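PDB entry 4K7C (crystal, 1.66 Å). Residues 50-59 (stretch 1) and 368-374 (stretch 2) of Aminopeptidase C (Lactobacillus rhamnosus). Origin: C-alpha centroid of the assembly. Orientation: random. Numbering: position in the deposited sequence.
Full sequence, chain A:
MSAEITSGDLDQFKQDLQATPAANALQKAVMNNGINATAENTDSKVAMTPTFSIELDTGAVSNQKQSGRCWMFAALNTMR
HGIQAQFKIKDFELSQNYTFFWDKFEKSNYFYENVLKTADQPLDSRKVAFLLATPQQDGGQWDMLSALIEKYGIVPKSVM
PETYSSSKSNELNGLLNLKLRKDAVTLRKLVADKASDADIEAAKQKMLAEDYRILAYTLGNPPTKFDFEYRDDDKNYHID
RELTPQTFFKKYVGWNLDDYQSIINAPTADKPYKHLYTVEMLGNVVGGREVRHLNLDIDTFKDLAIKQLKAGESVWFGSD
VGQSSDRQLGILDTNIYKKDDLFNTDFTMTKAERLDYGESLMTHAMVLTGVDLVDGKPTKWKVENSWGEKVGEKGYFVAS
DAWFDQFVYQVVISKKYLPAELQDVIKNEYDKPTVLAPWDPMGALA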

# COMPACT_ATOMS: atom_id res chain seq x y z
N PRO A 50 -16.92 -10.00 24.35
CA PRO A 50 -15.87 -10.76 25.06
C PRO A 50 -15.79 -10.36 26.54
O PRO A 50 -14.84 -9.70 26.95
N THR A 51 -16.84 -10.68 27.30
CA THR A 51 -16.83 -10.52 28.73
C THR A 51 -17.07 -11.86 29.40
O THR A 51 -18.01 -12.55 29.04
N PHE A 52 -16.29 -12.17 30.42
CA PHE A 52 -16.25 -13.48 31.03
C PHE A 52 -16.14 -13.45 32.54
O PHE A 52 -15.21 -12.85 33.10
N SER A 53 -17.12 -14.04 33.20
CA SER A 53 -17.15 -14.06 34.68
C SER A 53 -15.90 -14.73 35.27
O SER A 53 -15.46 -14.31 36.33
N ILE A 54 -15.33 -15.71 34.57
CA ILE A 54 -14.04 -16.33 34.97
C ILE A 54 -13.06 -16.00 33.87
O ILE A 54 -13.30 -16.37 32.71
N GLU A 55 -12.03 -15.26 34.19
CA GLU A 55 -11.07 -14.85 33.21
C GLU A 55 -9.67 -14.88 33.75
O GLU A 55 -9.36 -14.14 34.71
N LEU A 56 -8.80 -15.67 33.15
CA LEU A 56 -7.39 -15.70 33.55
C LEU A 56 -6.65 -14.52 32.92
O LEU A 56 -6.97 -14.06 31.81
N ASP A 57 -5.61 -14.10 33.61
CA ASP A 57 -4.80 -13.01 33.08
C ASP A 57 -3.65 -13.65 32.27
O ASP A 57 -2.70 -14.21 32.85
N THR A 58 -3.73 -13.65 30.94
CA THR A 58 -2.78 -14.41 30.10
C THR A 58 -1.93 -13.58 29.14
O THR A 58 -1.11 -14.12 28.40
N GLY A 59 -2.12 -12.27 29.14
CA GLY A 59 -1.26 -11.37 28.34
C GLY A 59 -1.36 -11.59 26.80
O GLY A 59 -2.42 -11.96 26.29
N LEU A 368 -8.33 -22.47 26.17
CA LEU A 368 -9.35 -21.79 26.99
C LEU A 368 -8.70 -21.04 28.11
O LEU A 368 -7.93 -21.63 28.90
N THR A 369 -9.05 -19.77 28.20
CA THR A 369 -8.53 -18.84 29.24
C THR A 369 -9.59 -18.10 30.03
O THR A 369 -9.29 -17.26 30.83
N GLY A 370 -10.83 -18.55 29.89
CA GLY A 370 -11.97 -17.88 30.53
C GLY A 370 -13.24 -18.59 30.11
O GLY A 370 -13.25 -19.37 29.13
N VAL A 371 -14.27 -18.35 30.91
CA VAL A 371 -15.64 -18.87 30.70
C VAL A 371 -16.58 -17.98 31.40
O VAL A 371 -16.27 -17.52 32.49
N ASP A 372 -17.67 -17.59 30.73
CA ASP A 372 -18.72 -16.77 31.30
C ASP A 372 -19.74 -17.77 31.79
O ASP A 372 -20.36 -18.56 30.99
N LEU A 373 -20.00 -17.64 33.09
CA LEU A 373 -21.03 -18.49 33.74
C LEU A 373 -22.21 -17.60 34.17
O LEU A 373 -22.02 -16.66 34.94
N VAL A 374 -23.38 -17.88 33.64
CA VAL A 374 -24.61 -17.14 33.94
C VAL A 374 -25.63 -18.16 34.46
O VAL A 374 -25.86 -19.22 33.85

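Two side chains carry on, at one end of this contact, the pairing that backbone groups make at its centre. Next to the short antiparallel ladder, stretch 1 leaves the extended conformation at Ser53, and the side chains of Ser53 and Asp372 take up the hydrogen bonding. With chi1 in the p well, Ser53 accepts a bond from Leu373 N to its OG (2.8 Å). In return, Asp372, a t rotamer whose CA-to-CB bond points sideways, brings its carboxylate close enough for Ser53 N to donate to Asp372 OD1 (2.9 Å). A short hydroxyl and a carboxylate thus suit these places, each capturing an amide of the opposite stretch.

The ladder itself is narrow. Ile54 N donates to Val371 O (2.9 Å), Val371 N to Ile54 O (2.8 Å), and beyond them Leu56 N to Thr369 O (2.9 Å). Gly370 lies where the chains come very close, its CA 3.0 Å from Ile54 O; a CB here would clash with that oxygen.

Ile54 and Val371 send their side chains to the same face of the sheet. Ile54, m at chi1 and t at chi2, extends CD1 to within 3.8 Å of Val371 CG1 and 3.4 Å of Leu373 CD1, so the extended CG1-CD1 arm reaches two branched apolar neighbours. Glu55 points to the other face and adds little to the contact. Phe52, chi1 m, lies with the edge of its ring near the backbone of Val371 and Asp372; its CD1 is 4.2 Å from Asp372 CB.

At the far end, Thr58 and Thr369, both p, serve two purposes. Their methyls meet, CG2 of Thr58 lying 3.9 Å from CG2 of Thr369, while their hydroxyls share a water: it lies 2.8 Å from Thr58 OG1 and 2.7 Å from Thr369 OG1, and donates to Leu56 O at 2.7 Å.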

# COMPACT_ATOMS: atom_id res chain seq x y z
CB PRO A 50 -14.63 -10.39 24.24
CG PRO A 50 -14.89 -8.97 23.83
CD PRO A 50 -16.34 -9.03 23.40
CB THR A 51 -17.94 -9.54 29.18
OG1 THR A 51 -17.80 -8.33 28.42
CG2 THR A 51 -17.82 -9.25 30.65
CB PHE A 52 -15.07 -14.29 30.49
CG PHE A 52 -15.00 -14.28 28.98
CD1 PHE A 52 -15.67 -15.25 28.25
CD2 PHE A 52 -14.24 -13.34 28.31
CE1 PHE A 52 -15.66 -15.24 26.86
CE2 PHE A 52 -14.10 -13.38 26.90
CZ PHE A 52 -14.83 -14.34 26.17
CB SER A 53 -18.48 -14.69 35.22
OG SER A 53 -18.56 -16.06 34.97
CB ILE A 54 -14.17 -17.86 35.04
CG1 ILE A 54 -15.23 -18.10 36.08
CG2 ILE A 54 -12.77 -18.47 35.35
CD1 ILE A 54 -15.55 -19.52 36.29
CB GLU A 55 -11.40 -13.47 32.74
CG GLU A 55 -10.59 -13.08 31.51
CD GLU A 55 -11.02 -11.71 30.96
OE1 GLU A 55 -11.58 -10.91 31.73
OE2 GLU A 55 -10.82 -11.42 29.78
CB LEU A 56 -6.70 -17.01 33.12
CG LEU A 56 -7.50 -18.29 33.47
CD1 LEU A 56 -6.80 -19.56 33.02
CD2 LEU A 56 -7.89 -18.37 34.89
CB ASP A 57 -4.34 -12.20 34.28
CG ASP A 57 -3.44 -11.06 33.90
OD1 ASP A 57 -3.30 -10.80 32.65
OD2 ASP A 57 -2.87 -10.43 34.84
CB THR A 58 -3.49 -15.53 29.33
OG1 THR A 58 -4.56 -14.99 28.55
CG2 THR A 58 -4.05 -16.66 30.28
CB LEU A 368 -10.37 -22.80 27.58
CG LEU A 368 -10.91 -23.76 26.48
CD1 LEU A 368 -11.65 -24.87 27.14
CD2 LEU A 368 -11.89 -23.07 25.51
CB THR A 369 -7.49 -17.85 28.68
OG1 THR A 369 -8.16 -16.84 27.89
CG2 THR A 369 -6.36 -18.59 27.83
CB VAL A 371 -15.79 -20.39 31.11
CG1 VAL A 371 -15.63 -20.59 32.63
CG2 VAL A 371 -17.07 -20.96 30.51
CB ASP A 372 -19.36 -15.85 30.25
CG ASP A 372 -20.11 -14.69 30.85
OD1 ASP A 372 -19.74 -14.23 31.94
OD2 ASP A 372 -21.05 -14.19 30.19
CB LEU A 373 -20.39 -19.12 34.99
CG LEU A 373 -19.26 -20.10 34.76
CD1 LEU A 373 -18.82 -20.61 36.16
CD2 LEU A 373 -19.59 -21.26 33.86
CB VAL A 374 -25.21 -16.44 32.69
CG1 VAL A 374 -26.46 -15.62 33.08
CG2 VAL A 374 -24.22 -15.47 32.06
O HOH W 1 -7.28 -14.62 29.21